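BH2851 (Bacillus halodurans, PDB 2GFG) is of unconfirmed function but, as a putative adenylate cyclase with a CYTH domain, probably acts on a phosphate-bearing substrate inside its antiparallel barrel. Local coordinates at residues A[124-129]-A[180-185]; A[24-29]-A[134-139]. All coordinates share one frame; numbering follows the deposited sequence.

Contacts 1 and 2 work on neighbouring antiparallel strands, 117-131 and 134-143, from the two sides of one barrel wall. Contact 1 faces the interior, where K182 of the C-terminal helix reaches T124 and R126 in a polar, highly charged lumen; its centre lies about 6 Å from the centre of the chain, yet it is only partly buried. Contact 2 is wholly apolar: L26 and I28, in the turn that follows helix 16-25, pack on L136 and L138. Although its centre lies about 17 Å from the centre of the chain, it is a buried contact. The two are linked within the wall by the A127–L138 backbone pairing and, in the lumen, by the K182–D139 salt bridge.

Contact 1: A[124-129]-A[180-185]; sequences TSRAEI and ENKIQR. With EDO (1,2-ethanediol), chain H; EDO (1,2-ethanediol), chain G.
K182 crosses T124 at about a right angle, its CE lying 3.7 Å from T124 OG1 and its CD beside the same oxygen. CE also comes to the R126 guanidinium edge, 4.3 Å from NH2, near its plane. A bend at the last torsion (chi4 60°) turns the ammonium off the line of the otherwise extended chain, and K182 NZ ends 4.3 Å from R126 NH2. D139 pairs with both, through OD1 to R126 NE and OD2 to K182 NZ; E150 and E152 also pair with K182. Such a charged lumen within an eight-stranded antiparallel barrel is the hallmark of the CYTH fold, whose relatives bind phosphates in the tunnel. With an alanine in place of K182, the acids D139, E150 and E152 would probably lose the cation they share, and a gap would open beside T124 OG1, whose hydrogen bond is to S141. Further out, K182 N gives a weak bond (3.3 Å) to O1 of the chain H 1,2-ethanediol, at the R185 guanidinium edge; S125 OG and O1 of the chain G one share a hydrogen bond (2.8 Å). K182 CA sits over one face of the R185 guanidinium, whose NH1 donates in the carbonyl plane to E180 O (3.1 Å).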
loop_
_atom_site.group_PDB
_atom_site.type_symbol
_atom_site.label_atom_id
_atom_site.label_comp_id
_atom_site.label_asym_id
_atom_site.label_seq_id
_atom_site.Cartn_x
_atom_site.Cartn_y
_atom_site.Cartn_z
ATOM N N THR A 124 5.367 7.782 -1.617
ATOM C CA THR A 124 4.577 8.149 -0.427
ATOM C C THR A 124 5.468 8.622 0.719
ATOM O O THR A 124 6.477 7.993 1.038
ATOM C CB THR A 124 3.707 6.973 0.076
ATOM O OG1 THR A 124 2.779 6.587 -0.947
ATOM C CG2 THR A 124 2.916 7.372 1.346
ATOM N N SER A 125 5.088 9.753 1.312
ATOM C CA SER A 125 5.674 10.228 2.543
ATOM C C SER A 125 4.724 9.830 3.661
ATOM O O SER A 125 3.567 10.262 3.681
ATOM C CB SER A 125 5.847 11.732 2.500
ATOM O OG SER A 125 6.481 12.193 3.658
ATOM N N ARG A 126 5.209 9.003 4.593
ATOM C CA ARG A 126 4.338 8.350 5.580
ATOM C C ARG A 126 4.753 8.611 7.016
ATOM O O ARG A 126 5.908 8.455 7.371
ATOM C CB ARG A 126 4.319 6.840 5.336
ATOM C CG ARG A 126 3.528 6.037 6.408
ATOM C CD ARG A 126 3.380 4.584 6.038
ATOM N NE ARG A 126 2.537 4.393 4.858
ATOM C CZ ARG A 126 2.196 3.205 4.355
ATOM N NH1 ARG A 126 2.646 2.071 4.910
ATOM N NH2 ARG A 126 1.419 3.146 3.284
ATOM N N ALA A 127 3.767 8.960 7.843
ATOM C CA ALA A 127 3.922 9.002 9.286
ATOM C C ALA A 127 3.008 7.927 9.895
ATOM O O ALA A 127 1.897 7.722 9.421
ATOM C CB ALA A 127 3.558 10.362 9.809
ATOM N N GLU A 128 3.511 7.209 10.903
ATOM C CA GLU A 128 2.730 6.157 11.592
ATOM C C GLU A 128 2.738 6.377 13.082
ATOM O O GLU A 128 3.758 6.736 13.650
ATOM C CB GLU A 128 3.298 4.764 11.294
ATOM C CG GLU A 128 3.200 4.341 9.854
ATOM C CD GLU A 128 3.592 2.871 9.638
ATOM O OE1 GLU A 128 3.058 1.996 10.347
ATOM O OE2 GLU A 128 4.420 2.603 8.747
ATOM N N ILE A 129 1.583 6.172 13.714
ATOM C CA ILE A 129 1.471 6.213 15.181
ATOM C C ILE A 129 0.640 5.045 15.661
ATOM O O ILE A 129 -0.171 4.513 14.910
ATOM C CB ILE A 129 0.827 7.563 15.690
ATOM C CG1 ILE A 129 -0.589 7.765 15.099
ATOM C CG2 ILE A 129 1.727 8.740 15.350
ATOM C CD1 ILE A 129 -1.354 8.945 15.717
ATOM N N GLU A 180 -10.336 4.125 -3.189
ATOM C CA GLU A 180 -9.687 2.912 -3.692
ATOM C C GLU A 180 -8.213 2.912 -3.273
ATOM O O GLU A 180 -7.692 3.925 -2.806
ATOM C CB GLU A 180 -9.838 2.796 -5.228
ATOM C CG GLU A 180 -9.105 3.876 -6.034
ATOM C CD GLU A 180 -9.622 4.008 -7.470
ATOM O OE1 GLU A 180 -10.111 2.999 -8.034
ATOM O OE2 GLU A 180 -9.530 5.129 -8.034
ATOM N N ASN A 181 -7.567 1.760 -3.398
ATOM C CA ASN A 181 -6.151 1.607 -3.010
ATOM C C ASN A 181 -5.202 2.486 -3.843
ATOM O O ASN A 181 -5.512 2.838 -4.967
ATOM C CB ASN A 181 -5.732 0.128 -3.108
ATOM C CG ASN A 181 -6.357 -0.744 -1.996
ATOM O OD1 ASN A 181 -6.521 -0.298 -0.853
ATOM N ND2 ASN A 181 -6.673 -1.991 -2.328
ATOM N N LYS A 182 -4.046 2.845 -3.253
ATOM C CA LYS A 182 -3.027 3.686 -3.937
ATOM C C LYS A 182 -2.742 3.188 -5.340
ATOM O O LYS A 182 -2.730 3.963 -6.292
ATOM C CB LYS A 182 -1.724 3.705 -3.144
ATOM C CG LYS A 182 -1.731 4.628 -1.964
ATOM C CD LYS A 182 -0.510 4.415 -1.101
ATOM C CE LYS A 182 -0.502 5.334 0.108
ATOM N NZ LYS A 182 -1.670 5.125 0.980
ATOM N N ILE A 183 -2.494 1.883 -5.450
ATOM C CA ILE A 183 -2.209 1.245 -6.734
ATOM C C ILE A 183 -3.389 1.384 -7.722
ATOM O O ILE A 183 -3.183 1.520 -8.931
ATOM C CB ILE A 183 -1.816 -0.268 -6.541
ATOM C CG1 ILE A 183 -1.295 -0.857 -7.839
ATOM C CG2 ILE A 183 -3.005 -1.101 -5.991
ATOM C CD1 ILE A 183 -0.637 -2.199 -7.668
ATOM N N GLN A 184 -4.613 1.372 -7.194
ATOM C CA GLN A 184 -5.816 1.546 -8.023
ATOM C C GLN A 184 -5.991 3.020 -8.399
ATOM O O GLN A 184 -6.331 3.339 -9.545
ATOM C CB GLN A 184 -7.053 1.029 -7.295
ATOM C CG GLN A 184 -6.973 -0.454 -6.899
ATOM C CD GLN A 184 -7.155 -1.382 -8.068
ATOM N N ARG A 185 -5.719 3.922 -7.435
ATOM C CA ARG A 185 -5.691 5.373 -7.714
ATOM C C ARG A 185 -4.589 5.696 -8.721
ATOM O O ARG A 185 -4.710 6.639 -9.496
ATOM C CB ARG A 185 -5.477 6.192 -6.429
ATOM C CG ARG A 185 -6.599 6.062 -5.401
ATOM C CD ARG A 185 -6.626 7.238 -4.422
ATOM N NE ARG A 185 -5.313 7.528 -3.816
ATOM C CZ ARG A 185 -4.829 6.953 -2.698
ATOM N NH1 ARG A 185 -5.482 5.962 -2.092
ATOM N NH2 ARG A 185 -3.654 7.342 -2.222
HETATM C C1 EDO H . -3.797 2.269 0.599
HETATM O O1 EDO H . -4.860 2.984 -0.035
HETATM C C2 EDO H . -3.514 0.957 -0.132
HETATM O O2 EDO H . -2.168 0.902 -0.643
HETATM C C1 EDO G . 6.391 15.585 3.771
HETATM O O1 EDO G . 6.696 14.690 4.847
HETATM C C2 EDO G . 4.910 15.470 3.397
HETATM O O2 EDO G . 4.069 15.643 4.556
#

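Contact 2: A[24-29]-A[134-139]; sequences SQLHIG and GILCLD
I28 and L138 meet methyl to methyl, CD1 to CD1, at 3.4 Å, closer than usual for two carbons and therefore the tight point of the contact. Neither side chain stacks along the other; they meet at a slant through their ends. I28 gets there because CG1 stands opposite the carbonyl carbon (chi1 -66°) and the chain then runs extended, carrying CD1 out to the strand. L26 keeps wider spacing but touches two leucines. Its CD1 meets two methyls of the strand, 4.1 Å from L138 CD1 and 4.1 Å from L136 CD2, at ordinary van der Waals spacing, and its side chain crosses that of L136 at about a right angle. L138 CD1 is thus shared by both apolar residues of 24-29. The turn that presents them is a Schellman motif closing helix 16-25: H27 takes a positive phi (57°), and its N bonds back to S24 O at 3.0 Å. This reversal brings L26, before it, and I28, after it, onto the outer wall of the barrel, against strand 134-143. On that strand L136 and L138 point to the helix end, whereas C137 between them points away, as expected for an extended chain. F19 and I23 of the helix also touch L138, and I28 also touches A127 and F33. Toward solvent the character changes: S24, Q25 and H27 are exposed, and L26, only partly covered, has F172 beside it.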
loop_
_atom_site.group_PDB
_atom_site.type_symbol
_atom_site.label_atom_id
_atom_site.label_comp_id
_atom_site.label_asym_id
_atom_site.label_seq_id
_atom_site.Cartn_x
_atom_site.Cartn_y
_atom_site.Cartn_z
ATOM N N SER A 24 -0.795 18.396 12.905
ATOM C CA SER A 24 -0.698 19.279 14.075
ATOM C C SER A 24 -1.385 18.688 15.324
ATOM O O SER A 24 -0.781 18.629 16.398
ATOM C CB SER A 24 -1.306 20.652 13.753
ATOM O OG SER A 24 -1.247 21.509 14.872
ATOM N N GLN A 25 -2.634 18.246 15.168
ATOM C CA GLN A 25 -3.442 17.772 16.326
ATOM C C GLN A 25 -2.948 16.436 16.900
ATOM O O GLN A 25 -3.006 16.222 18.116
ATOM C CB GLN A 25 -4.911 17.688 15.951
ATOM C CG GLN A 25 -5.535 19.051 15.743
ATOM C CD GLN A 25 -6.992 18.991 15.378
ATOM O OE1 GLN A 25 -7.478 17.983 14.870
ATOM N NE2 GLN A 25 -7.705 20.088 15.620
ATOM N N LEU A 26 -2.404 15.573 16.036
ATOM C CA LEU A 26 -1.766 14.318 16.489
ATOM C C LEU A 26 -0.296 14.538 16.962
ATOM O O LEU A 26 0.373 13.587 17.367
ATOM C CB LEU A 26 -1.814 13.263 15.379
ATOM C CG LEU A 26 -3.222 12.863 14.895
ATOM C CD1 LEU A 26 -3.143 12.105 13.601
ATOM C CD2 LEU A 26 -3.954 12.044 15.952
ATOM N N HIS A 27 0.176 15.797 16.910
ATOM C CA HIS A 27 1.549 16.177 17.359
ATOM C C HIS A 27 2.650 15.382 16.619
ATOM O O HIS A 27 3.635 14.942 17.227
ATOM C CB HIS A 27 1.691 16.026 18.893
ATOM C CG HIS A 27 0.692 16.824 19.676
ATOM N N ILE A 28 2.475 15.238 15.300
ATOM C CA ILE A 28 3.429 14.525 14.444
ATOM C C ILE A 28 4.451 15.502 13.872
ATOM O O ILE A 28 4.084 16.497 13.257
ATOM C CB ILE A 28 2.698 13.793 13.284
ATOM C CG1 ILE A 28 1.816 12.676 13.848
ATOM C CG2 ILE A 28 3.720 13.215 12.255
ATOM C CD1 ILE A 28 0.790 12.166 12.893
ATOM N N GLY A 29 5.736 15.200 14.062
ATOM C CA GLY A 29 6.818 16.054 13.550
ATOM C C GLY A 29 7.133 15.777 12.086
ATOM O O GLY A 29 6.779 14.729 11.554
ATOM N N GLY A 134 -4.409 -0.411 17.429
ATOM C CA GLY A 134 -3.898 -0.554 16.063
ATOM C C GLY A 134 -2.922 0.543 15.683
ATOM O O GLY A 134 -2.308 1.174 16.548
ATOM N N ILE A 135 -2.762 0.752 14.375
ATOM C CA ILE A 135 -1.819 1.734 13.850
ATOM C C ILE A 135 -2.531 2.683 12.880
ATOM O O ILE A 135 -3.329 2.248 12.052
ATOM C CB ILE A 135 -0.598 1.030 13.150
ATOM C CG1 ILE A 135 0.220 0.250 14.192
ATOM C CG2 ILE A 135 0.303 2.066 12.403
ATOM C CD1 ILE A 135 1.316 -0.621 13.613
ATOM N N LEU A 136 -2.243 3.987 13.016
ATOM C CA LEU A 136 -2.847 5.028 12.175
ATOM C C LEU A 136 -1.781 5.639 11.282
ATOM O O LEU A 136 -0.798 6.165 11.772
ATOM C CB LEU A 136 -3.476 6.113 13.060
ATOM C CG LEU A 136 -4.239 7.252 12.373
ATOM C CD1 LEU A 136 -5.473 6.718 11.641
ATOM C CD2 LEU A 136 -4.631 8.280 13.390
ATOM N N CYS A 137 -1.979 5.554 9.965
ATOM C CA CYS A 137 -0.996 6.070 8.988
ATOM C C CYS A 137 -1.483 7.362 8.302
ATOM O O CYS A 137 -2.627 7.440 7.874
ATOM C CB CYS A 137 -0.704 5.007 7.919
ATOM S SG CYS A 137 -0.082 3.421 8.568
ATOM N N LEU A 138 -0.598 8.378 8.225
ATOM C CA LEU A 138 -0.856 9.592 7.411
ATOM C C LEU A 138 0.005 9.544 6.158
ATOM O O LEU A 138 1.222 9.660 6.239
ATOM C CB LEU A 138 -0.559 10.867 8.205
ATOM C CG LEU A 138 -1.578 11.289 9.286
ATOM C CD1 LEU A 138 -1.043 12.459 10.062
ATOM C CD2 LEU A 138 -2.915 11.641 8.683
ATOM N N ASP A 139 -0.645 9.412 4.995
ATOM C CA ASP A 139 0.050 9.199 3.710
ATOM C C ASP A 139 -0.125 10.354 2.757
ATOM O O ASP A 139 -1.237 10.625 2.297
ATOM C CB ASP A 139 -0.488 7.937 3.025
ATOM C CG ASP A 139 -0.093 6.670 3.731
ATOM O OD1 ASP A 139 0.674 6.730 4.709
ATOM O OD2 ASP A 139 -0.542 5.594 3.285
#